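Local coordinates for protein peptidyl-tRNA hydrolase (PDB 1XTY) that hydrolyses N-acyl-aminoacyl-tRNA to an N-acyl amino acid and free tRNA, probably acting on peptidyl-tRNAs that drop off the ribosome during protein synthesis, at residues 2-11 and 55-64; 18-29 and 82-92. All coordinates share one frame; numbering follows the deposited sequence.

Contact 1. Residues 2-11 and 55-64; sequences IKMVIVVRSD and PKIIVKVNSL. With SO4 (sulfate ion), chain F.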
loop_
_atom_site.group_PDB
_atom_site.type_symbol
_atom_site.label_atom_id
_atom_site.label_comp_id
_atom_site.label_asym_id
_atom_site.label_seq_id
_atom_site.Cartn_x
_atom_site.Cartn_y
_atom_site.Cartn_z
ATOM N N ILE A 2 -9.337 -2.415 -14.859
ATOM C CA ILE A 2 -9.713 -2.609 -13.468
ATOM C C ILE A 2 -8.776 -1.734 -12.647
ATOM O O ILE A 2 -7.570 -1.724 -12.885
ATOM C CB ILE A 2 -9.530 -4.083 -13.046
ATOM C CG1 ILE A 2 -10.399 -4.983 -13.926
ATOM C CG2 ILE A 2 -9.879 -4.262 -11.574
ATOM C CD1 ILE A 2 -11.877 -4.647 -13.878
ATOM N N LYS A 3 -9.325 -0.988 -11.693
ATOM C CA LYS A 3 -8.507 -0.123 -10.855
ATOM C C LYS A 3 -8.928 -0.087 -9.395
ATOM O O LYS A 3 -10.060 -0.417 -9.049
ATOM C CB LYS A 3 -8.515 1.307 -11.394
ATOM C CG LYS A 3 -7.809 1.464 -12.729
ATOM C CD LYS A 3 -7.816 2.902 -13.189
ATOM C CE LYS A 3 -7.149 3.038 -14.548
ATOM N NZ LYS A 3 -7.219 4.441 -15.042
ATOM N N MET A 4 -7.990 0.312 -8.544
ATOM C CA MET A 4 -8.256 0.444 -7.122
ATOM C C MET A 4 -8.169 1.931 -6.830
ATOM O O MET A 4 -7.259 2.611 -7.304
ATOM C CB MET A 4 -7.205 -0.294 -6.282
ATOM C CG MET A 4 -7.378 -0.062 -4.782
ATOM S SD MET A 4 -6.089 -0.817 -3.753
ATOM C CE MET A 4 -6.635 -2.505 -3.741
ATOM N N VAL A 5 -9.123 2.444 -6.067
ATOM C CA VAL A 5 -9.123 3.848 -5.715
ATOM C C VAL A 5 -9.042 3.985 -4.203
ATOM O O VAL A 5 -9.726 3.268 -3.472
ATOM C CB VAL A 5 -10.408 4.555 -6.203
ATOM C CG1 VAL A 5 -10.366 6.030 -5.827
ATOM C CG2 VAL A 5 -10.546 4.395 -7.709
ATOM N N ILE A 6 -8.185 4.887 -3.742
ATOM C CA ILE A 6 -8.049 5.135 -2.314
ATOM C C ILE A 6 -8.353 6.610 -2.076
ATOM O O ILE A 6 -7.728 7.492 -2.668
ATOM C CB ILE A 6 -6.629 4.814 -1.790
ATOM C CG1 ILE A 6 -6.316 3.328 -1.978
ATOM C CG2 ILE A 6 -6.533 5.159 -0.306
ATOM C CD1 ILE A 6 -5.790 2.972 -3.346
ATOM N N VAL A 7 -9.335 6.864 -1.219
ATOM C CA VAL A 7 -9.752 8.221 -0.888
ATOM C C VAL A 7 -9.131 8.642 0.438
ATOM O O VAL A 7 -9.411 8.048 1.479
ATOM C CB VAL A 7 -11.290 8.303 -0.773
ATOM C CG1 VAL A 7 -11.722 9.753 -0.554
ATOM C CG2 VAL A 7 -11.935 7.730 -2.030
ATOM N N VAL A 8 -8.293 9.674 0.399
ATOM C CA VAL A 8 -7.617 10.166 1.593
ATOM C C VAL A 8 -8.238 11.457 2.132
ATOM O O VAL A 8 -8.619 12.334 1.358
ATOM C CB VAL A 8 -6.129 10.429 1.295
ATOM C CG1 VAL A 8 -5.415 10.906 2.545
ATOM C CG2 VAL A 8 -5.483 9.166 0.749
ATOM N N ARG A 9 -8.337 11.562 3.457
ATOM C CA ARG A 9 -8.888 12.755 4.109
ATOM C C ARG A 9 -7.852 13.870 4.141
ATOM O O ARG A 9 -6.727 13.665 4.595
ATOM C CB ARG A 9 -9.307 12.453 5.546
ATOM C CG ARG A 9 -10.604 11.692 5.678
ATOM C CD ARG A 9 -10.949 11.480 7.140
ATOM N NE ARG A 9 -11.245 12.733 7.828
ATOM C CZ ARG A 9 -11.435 12.829 9.140
ATOM N NH1 ARG A 9 -11.352 11.744 9.900
ATOM N NH2 ARG A 9 -11.719 14.000 9.690
ATOM N N SER A 10 -8.245 15.054 3.683
ATOM C CA SER A 10 -7.341 16.198 3.651
ATOM C C SER A 10 -7.456 17.107 4.875
ATOM O O SER A 10 -6.578 17.935 5.112
ATOM C CB SER A 10 -7.600 17.028 2.392
ATOM O OG SER A 10 -7.528 16.225 1.226
ATOM N N ASP A 11 -8.526 16.956 5.651
ATOM C CA ASP A 11 -8.729 17.807 6.822
ATOM C C ASP A 11 -7.961 17.409 8.075
ATOM O O ASP A 11 -7.955 18.148 9.058
ATOM C CB ASP A 11 -10.222 17.933 7.150
ATOM C CG ASP A 11 -10.888 16.593 7.382
ATOM O OD1 ASP A 11 -12.039 16.585 7.869
ATOM O OD2 ASP A 11 -10.272 15.552 7.073
ATOM N N PRO A 55 -2.984 -0.908 -11.094
ATOM C CA PRO A 55 -3.289 0.519 -11.271
ATOM C C PRO A 55 -4.052 1.077 -10.065
ATOM O O PRO A 55 -5.043 0.492 -9.636
ATOM C CB PRO A 55 -4.160 0.535 -12.529
ATOM C CG PRO A 55 -3.736 -0.685 -13.267
ATOM C CD PRO A 55 -3.569 -1.706 -12.182
ATOM N N LYS A 56 -3.594 2.204 -9.534
ATOM C CA LYS A 56 -4.239 2.835 -8.389
ATOM C C LYS A 56 -4.495 4.310 -8.643
ATOM O O LYS A 56 -3.736 4.973 -9.344
ATOM C CB LYS A 56 -3.369 2.706 -7.140
ATOM C CG LYS A 56 -3.238 1.300 -6.594
ATOM C CD LYS A 56 -2.255 1.271 -5.435
ATOM C CE LYS A 56 -1.058 0.382 -5.739
ATOM N NZ LYS A 56 -0.381 0.766 -7.003
ATOM N N ILE A 57 -5.575 4.817 -8.070
ATOM C CA ILE A 57 -5.917 6.224 -8.202
ATOM C C ILE A 57 -6.047 6.737 -6.781
ATOM O O ILE A 57 -6.881 6.254 -6.018
ATOM C CB ILE A 57 -7.260 6.416 -8.923
ATOM C CG1 ILE A 57 -7.224 5.707 -10.281
ATOM C CG2 ILE A 57 -7.545 7.904 -9.099
ATOM C CD1 ILE A 57 -8.546 5.730 -11.028
ATOM N N ILE A 58 -5.214 7.702 -6.418
ATOM C CA ILE A 58 -5.258 8.256 -5.078
ATOM C C ILE A 58 -5.882 9.643 -5.117
ATOM O O ILE A 58 -5.267 10.602 -5.592
ATOM C CB ILE A 58 -3.849 8.335 -4.477
ATOM C CG1 ILE A 58 -3.196 6.950 -4.533
ATOM C CG2 ILE A 58 -3.917 8.829 -3.036
ATOM C CD1 ILE A 58 -1.767 6.934 -4.069
ATOM N N VAL A 59 -7.112 9.738 -4.624
ATOM C CA VAL A 59 -7.829 11.003 -4.605
ATOM C C VAL A 59 -8.035 11.467 -3.171
ATOM O O VAL A 59 -7.706 10.748 -2.225
ATOM C CB VAL A 59 -9.187 10.865 -5.318
ATOM C CG1 VAL A 59 -8.962 10.514 -6.781
ATOM C CG2 VAL A 59 -10.029 9.788 -4.646
ATOM N N LYS A 60 -8.572 12.672 -3.006
ATOM C CA LYS A 60 -8.786 13.212 -1.670
ATOM C C LYS A 60 -10.155 13.851 -1.461
ATOM O O LYS A 60 -10.857 14.175 -2.418
ATOM C CB LYS A 60 -7.698 14.241 -1.351
ATOM C CG LYS A 60 -7.630 15.402 -2.337
ATOM C CD LYS A 60 -6.513 16.379 -1.979
ATOM C CE LYS A 60 -6.412 17.505 -2.999
ATOM N NZ LYS A 60 -5.343 18.494 -2.659
ATOM N N VAL A 61 -10.522 14.001 -0.191
ATOM C CA VAL A 61 -11.777 14.623 0.227
ATOM C C VAL A 61 -11.426 15.412 1.482
ATOM O O VAL A 61 -10.487 15.056 2.189
ATOM C CB VAL A 61 -12.870 13.576 0.573
ATOM C CG1 VAL A 61 -13.271 12.808 -0.674
ATOM C CG2 VAL A 61 -12.369 12.631 1.647
ATOM N N ASN A 62 -12.163 16.479 1.766
ATOM C CA ASN A 62 -11.853 17.290 2.937
ATOM C C ASN A 62 -12.780 17.117 4.132
ATOM O O ASN A 62 -12.871 18.006 4.981
ATOM C CB ASN A 62 -11.801 18.770 2.550
ATOM C CG ASN A 62 -12.947 19.171 1.653
ATOM O OD1 ASN A 62 -14.104 18.844 1.923
ATOM N ND2 ASN A 62 -12.634 19.889 0.577
ATOM N N SER A 63 -13.469 15.984 4.208
ATOM C CA SER A 63 -14.358 15.739 5.336
ATOM C C SER A 63 -14.657 14.261 5.534
ATOM O O SER A 63 -14.683 13.480 4.582
ATOM C CB SER A 63 -15.679 16.496 5.164
ATOM O OG SER A 63 -16.550 15.816 4.278
ATOM N N LEU A 64 -14.886 13.889 6.787
ATOM C CA LEU A 64 -15.200 12.512 7.122
ATOM C C LEU A 64 -16.520 12.099 6.480
ATOM O O LEU A 64 -16.663 10.971 6.018
ATOM C CB LEU A 64 -15.292 12.349 8.641
ATOM C CG LEU A 64 -15.598 10.938 9.147
ATOM C CD1 LEU A 64 -14.477 9.992 8.757
ATOM C CD2 LEU A 64 -15.760 10.969 10.649
HETATM S S SO4 F . -12.588 13.115 13.162
HETATM O O1 SO4 F . -11.342 13.150 13.947
HETATM O O2 SO4 F . -12.510 12.025 12.177
HETATM O O3 SO4 F . -12.752 14.402 12.459
HETATM O O4 SO4 F . -13.728 12.889 14.067
HETATM O O HOH W 1 -14.918 15.959 8.906
#
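Val61 O takes two donors from Ser10: the backbone N of Ser10 reaches it at 2.7 Å, while Ser10 OG adds a weak bond. The CA-H of Arg9 also points at this oxygen. Behind this end the strands 2-9 and 56-61 run parallel, and a ladder of backbone bonds ties them, from Met4 N to Pro55 O through to Val61 N to Val8 O at 3.0 Å.

On the face carrying Val5, Val7, Ile57, Val59 and Val61 the branched side chains interlock. Val7 holds CG1 anti to its backbone N (chi1 -175°), and this sends the methyl across to Val61 CG1 at 3.4 Å, a tight fit; Val7 CG2 meets Val59 CG2 instead. At the start of the two strands Lys3 lays CD against Ile57 CD1 (3.6 Å), its ammonium going on to Glu107.

Arg9 folds back at chi3 (66°) and takes Asp11 side-on, NE to OD2 at 3.1 Å and NH2 to OD1 at 3.2 Å. Leu64 CB lies over the centre of one guanidinium face. At the edge NH1 holds oxygen O2 of a sulfate, probably from the crystallisation liquor, at 2.6 Å and NH2 binds O3; NH1 also donates to Ile97 O. Replacing Arg9 by an alanine would probably leave the Asp11 carboxylate without its charge mate, bare the side of Leu64 and lose this grip on the anion.

Joined through helices 16-35 and 40-51, the two strands form a beta-alpha-beta crossover. This parallel pair belongs to a mixed sheet, with strand 97-106 antiparallel along the other side of 2-9 and the short 118-119 beyond 56-61. Met4, Ile6 and Val8 pack under helix 16-35, whereas Lys56 and Ile58 touch Ala21 and Gly17 of the second subunit.

Contact 2. Residues 18-29 and 82-92; sequences KIAAQVAHAAVT and SIIEDAGKTQL. With SO4 (sulfate ion), chain E.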
loop_
_atom_site.group_PDB
_atom_site.type_symbol
_atom_site.label_atom_id
_atom_site.label_comp_id
_atom_site.label_asym_id
_atom_site.label_seq_id
_atom_site.Cartn_x
_atom_site.Cartn_y
_atom_site.Cartn_z
ATOM N N LYS A 18 3.293 9.375 6.614
ATOM C CA LYS A 18 2.065 8.921 7.261
ATOM C C LYS A 18 1.035 8.529 6.205
ATOM O O LYS A 18 0.431 7.462 6.280
ATOM C CB LYS A 18 1.501 10.044 8.137
ATOM C CG LYS A 18 0.296 9.658 8.977
ATOM C CD LYS A 18 0.700 8.733 10.108
ATOM C CE LYS A 18 -0.454 8.499 11.061
ATOM N NZ LYS A 18 -0.110 7.521 12.132
ATOM N N ILE A 19 0.836 9.404 5.223
ATOM C CA ILE A 19 -0.117 9.155 4.149
ATOM C C ILE A 19 0.201 7.856 3.417
ATOM O O ILE A 19 -0.692 7.056 3.138
ATOM C CB ILE A 19 -0.124 10.314 3.115
ATOM C CG1 ILE A 19 -0.745 11.564 3.742
ATOM C CG2 ILE A 19 -0.890 9.905 1.864
ATOM C CD1 ILE A 19 -0.791 12.761 2.812
ATOM N N ALA A 20 1.477 7.645 3.113
ATOM C CA ALA A 20 1.887 6.435 2.408
ATOM C C ALA A 20 1.528 5.182 3.205
ATOM O O ALA A 20 1.062 4.193 2.641
ATOM C CB ALA A 20 3.386 6.471 2.134
ATOM N N ALA A 21 1.744 5.222 4.516
ATOM C CA ALA A 21 1.426 4.074 5.353
ATOM C C ALA A 21 -0.077 3.793 5.363
ATOM O O ALA A 21 -0.498 2.638 5.253
ATOM C CB ALA A 21 1.928 4.307 6.779
ATOM N N GLN A 22 -0.885 4.845 5.485
ATOM C CA GLN A 22 -2.338 4.691 5.511
ATOM C C GLN A 22 -2.887 4.134 4.196
ATOM O O GLN A 22 -3.757 3.262 4.202
ATOM C CB GLN A 22 -3.019 6.034 5.826
ATOM C CG GLN A 22 -2.555 6.683 7.130
ATOM C CD GLN A 22 -2.873 5.847 8.360
ATOM O OE1 GLN A 22 -2.020 5.655 9.224
ATOM N NE2 GLN A 22 -4.106 5.359 8.451
ATOM N N VAL A 23 -2.388 4.647 3.071
ATOM C CA VAL A 23 -2.834 4.186 1.760
ATOM C C VAL A 23 -2.422 2.726 1.553
ATOM O O VAL A 23 -3.184 1.927 1.005
ATOM C CB VAL A 23 -2.243 5.078 0.632
ATOM C CG1 VAL A 23 -2.510 4.463 -0.735
ATOM C CG2 VAL A 23 -2.876 6.465 0.700
ATOM N N ALA A 24 -1.221 2.378 2.002
ATOM C CA ALA A 24 -0.740 1.002 1.878
ATOM C C ALA A 24 -1.610 0.090 2.745
ATOM O O ALA A 24 -1.853 -1.065 2.396
ATOM C CB ALA A 24 0.726 0.915 2.315
ATOM N N HIS A 25 -2.063 0.618 3.880
ATOM C CA HIS A 25 -2.919 -0.127 4.803
ATOM C C HIS A 25 -4.251 -0.406 4.101
ATOM O O HIS A 25 -4.777 -1.519 4.146
ATOM C CB HIS A 25 -3.154 0.708 6.072
ATOM C CG HIS A 25 -3.707 -0.068 7.230
ATOM N ND1 HIS A 25 -4.320 -1.295 7.088
ATOM C CD2 HIS A 25 -3.771 0.232 8.550
ATOM C CE1 HIS A 25 -4.737 -1.718 8.269
ATOM N NE2 HIS A 25 -4.417 -0.809 9.174
ATOM N N ALA A 26 -4.792 0.615 3.442
ATOM C CA ALA A 26 -6.055 0.468 2.723
ATOM C C ALA A 26 -5.941 -0.582 1.623
ATOM O O ALA A 26 -6.825 -1.423 1.472
ATOM C CB ALA A 26 -6.481 1.809 2.125
ATOM N N ALA A 27 -4.848 -0.543 0.863
ATOM C CA ALA A 27 -4.653 -1.490 -0.231
ATOM C C ALA A 27 -4.486 -2.934 0.223
ATOM O O ALA A 27 -5.095 -3.841 -0.350
ATOM C CB ALA A 27 -3.448 -1.067 -1.078
ATOM N N VAL A 28 -3.667 -3.153 1.248
ATOM C CA VAL A 28 -3.443 -4.509 1.744
ATOM C C VAL A 28 -4.713 -5.105 2.348
ATOM O O VAL A 28 -5.039 -6.269 2.105
ATOM C CB VAL A 28 -2.306 -4.541 2.788
ATOM C CG1 VAL A 28 -2.201 -5.927 3.417
ATOM C CG2 VAL A 28 -0.985 -4.175 2.115
ATOM N N THR A 29 -5.430 -4.309 3.130
ATOM C CA THR A 29 -6.666 -4.784 3.736
ATOM C C THR A 29 -7.665 -5.207 2.656
ATOM O O THR A 29 -8.340 -6.223 2.795
ATOM C CB THR A 29 -7.274 -3.704 4.655
ATOM O OG1 THR A 29 -6.405 -3.507 5.780
ATOM C CG2 THR A 29 -8.648 -4.131 5.167
ATOM N N SER A 82 -12.551 -0.688 2.185
ATOM C CA SER A 82 -11.879 -0.758 3.475
ATOM C C SER A 82 -11.822 0.615 4.113
ATOM O O SER A 82 -11.420 1.583 3.471
ATOM C CB SER A 82 -10.455 -1.303 3.315
ATOM O OG SER A 82 -9.689 -0.485 2.442
ATOM N N ILE A 83 -12.240 0.699 5.373
ATOM C CA ILE A 83 -12.200 1.966 6.095
ATOM C C ILE A 83 -11.039 1.841 7.068
ATOM O O ILE A 83 -11.058 1.007 7.978
ATOM C CB ILE A 83 -13.507 2.231 6.869
ATOM C CG1 ILE A 83 -14.681 2.314 5.886
ATOM C CG2 ILE A 83 -13.391 3.541 7.650
ATOM C CD1 ILE A 83 -16.041 2.456 6.554
ATOM N N ILE A 84 -10.019 2.662 6.856
ATOM C CA ILE A 84 -8.825 2.622 7.684
ATOM C C ILE A 84 -8.825 3.648 8.815
ATOM O O ILE A 84 -9.122 4.821 8.597
ATOM C CB ILE A 84 -7.573 2.841 6.813
ATOM C CG1 ILE A 84 -7.519 1.769 5.716
ATOM C CG2 ILE A 84 -6.323 2.817 7.673
ATOM C CD1 ILE A 84 -7.487 0.337 6.248
ATOM N N GLU A 85 -8.500 3.192 10.024
ATOM C CA GLU A 85 -8.431 4.076 11.184
ATOM C C GLU A 85 -6.997 4.065 11.698
ATOM O O GLU A 85 -6.295 3.054 11.603
ATOM C CB GLU A 85 -9.397 3.628 12.295
ATOM C CG GLU A 85 -10.854 3.508 11.839
ATOM C CD GLU A 85 -11.861 3.476 12.989
ATOM O OE1 GLU A 85 -11.512 3.030 14.101
ATOM O OE2 GLU A 85 -13.021 3.888 12.769
ATOM N N ASP A 86 -6.563 5.198 12.234
ATOM C CA ASP A 86 -5.209 5.338 12.755
ATOM C C ASP A 86 -4.986 4.469 13.995
ATOM O O ASP A 86 -5.912 4.232 14.776
ATOM C CB ASP A 86 -4.946 6.813 13.081
ATOM C CG ASP A 86 -3.469 7.122 13.250
ATOM O OD1 ASP A 86 -2.918 6.869 14.339
ATOM O OD2 ASP A 86 -2.855 7.616 12.281
ATOM N N ALA A 87 -3.757 3.985 14.163
ATOM C CA ALA A 87 -3.414 3.150 15.312
ATOM C C ALA A 87 -3.008 4.033 16.488
ATOM O O ALA A 87 -2.622 3.534 17.548
ATOM C CB ALA A 87 -2.274 2.202 14.953
ATOM N N GLY A 88 -3.091 5.345 16.283
ATOM C CA GLY A 88 -2.756 6.304 17.323
ATOM C C GLY A 88 -1.341 6.272 17.861
ATOM O O GLY A 88 -1.115 6.525 19.052
ATOM N N LYS A 89 -0.373 5.970 17.004
ATOM C CA LYS A 89 1.022 5.919 17.449
ATOM C C LYS A 89 1.672 7.298 17.381
ATOM O O LYS A 89 2.665 7.550 18.065
ATOM C CB LYS A 89 1.792 4.915 16.593
ATOM C CG LYS A 89 1.249 3.496 16.687
ATOM C CD LYS A 89 1.290 2.962 18.119
ATOM C CE LYS A 89 0.731 1.541 18.215
ATOM N NZ LYS A 89 0.816 0.984 19.604
ATOM N N THR A 90 1.122 8.180 16.554
ATOM C CA THR A 90 1.673 9.520 16.438
ATOM C C THR A 90 0.561 10.534 16.720
ATOM O O THR A 90 -0.438 10.183 17.333
ATOM C CB THR A 90 2.313 9.739 15.014
ATOM O OG1 THR A 90 2.698 11.107 14.875
ATOM C CG2 THR A 90 1.358 9.338 13.894
ATOM N N GLN A 91 0.765 11.786 16.321
ATOM C CA GLN A 91 -0.207 12.854 16.536
ATOM C C GLN A 91 -1.669 12.403 16.634
ATOM O O GLN A 91 -2.298 12.509 17.687
ATOM C CB GLN A 91 -0.075 13.892 15.423
ATOM C CG GLN A 91 1.239 14.657 15.457
ATOM C CD GLN A 91 1.456 15.453 14.196
ATOM O OE1 GLN A 91 0.504 15.743 13.471
ATOM N NE2 GLN A 91 2.720 15.816 13.920
ATOM N N LEU A 92 -2.208 11.946 15.511
ATOM C CA LEU A 92 -3.593 11.513 15.418
ATOM C C LEU A 92 -4.032 10.581 16.541
ATOM O O LEU A 92 -3.266 9.735 17.012
ATOM C CB LEU A 92 -3.845 10.826 14.070
ATOM C CG LEU A 92 -3.693 11.674 12.803
ATOM C CD1 LEU A 92 -3.950 10.821 11.570
ATOM C CD2 LEU A 92 -4.665 12.837 12.850
HETATM S S SO4 E . -0.882 3.152 11.800
HETATM O O1 SO4 E . -1.941 4.146 12.055
HETATM O O2 SO4 E . 0.098 3.188 12.902
HETATM O O3 SO4 E . -0.209 3.472 10.527
HETATM O O4 SO4 E . -1.484 1.807 11.722
#
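Ile84 supplies a CH-pi contact to one face of the His25 imidazole: its CD1 stands 3.9 Å from the ring centroid, 21° off the normal, and CG2 lies 3.7 Å from CD2 of the ring. His25 CG is anti to the backbone N (chi1 -165°), which swings the ring down from the helix onto the strand. The Gln22 amide meets the same isoleucine from another direction, NE2 at 3.5 Å from Ile84 CG2, and donates to Thr98 OG1.

Ile84 CG1 also fills the notch beside Ala26, 3.7 Å from its CB. Two residues earlier, Ser82 OG bonds to Ala26 O at 3.2 Å, well off the carbonyl axis, and Thr29 CG2, a turn further along the helix, leans on Ser82 CB.

Further along, Lys18 NZ forms a salt bridge with Asp86 OD2, its hydrogen bond weak and the place of OD2 doubtful. A sulfate, probably from the crystallisation liquor, accepts from Ala87 N through O1 at 2.8 Å.

Residues 18-29 of helix 16-35 run roughly antiparallel (143°) to 82-85, in one of the two outermost strands of this chain's sheet. Ala26 also packs on Cys99 of the adjoining strand 97-106, and Thr29 OG1 bonds Gln54 of the second subunit.

How the contacts relate
From the N terminus the chain lays down strand 2-9, turns into helix 16-35, passes helix 40-51 and comes back as strand 56-61, where contact 1 closes a loop of two helices. Contact 2 opens inside that loop, at 18-29, and closes beyond it at 82-92, after helix 64-76. The segments therefore alternate, and the two loops cross rather than nest. Both contacts meet on one sheet: contact 1 joins neighbouring strands within it, contact 2 packs the helix on the edge strand 81-85. They touch directly, Val8 CG2 lying 3.8 Å from Val23 CG2, and both reach the second subunit of the homodimer.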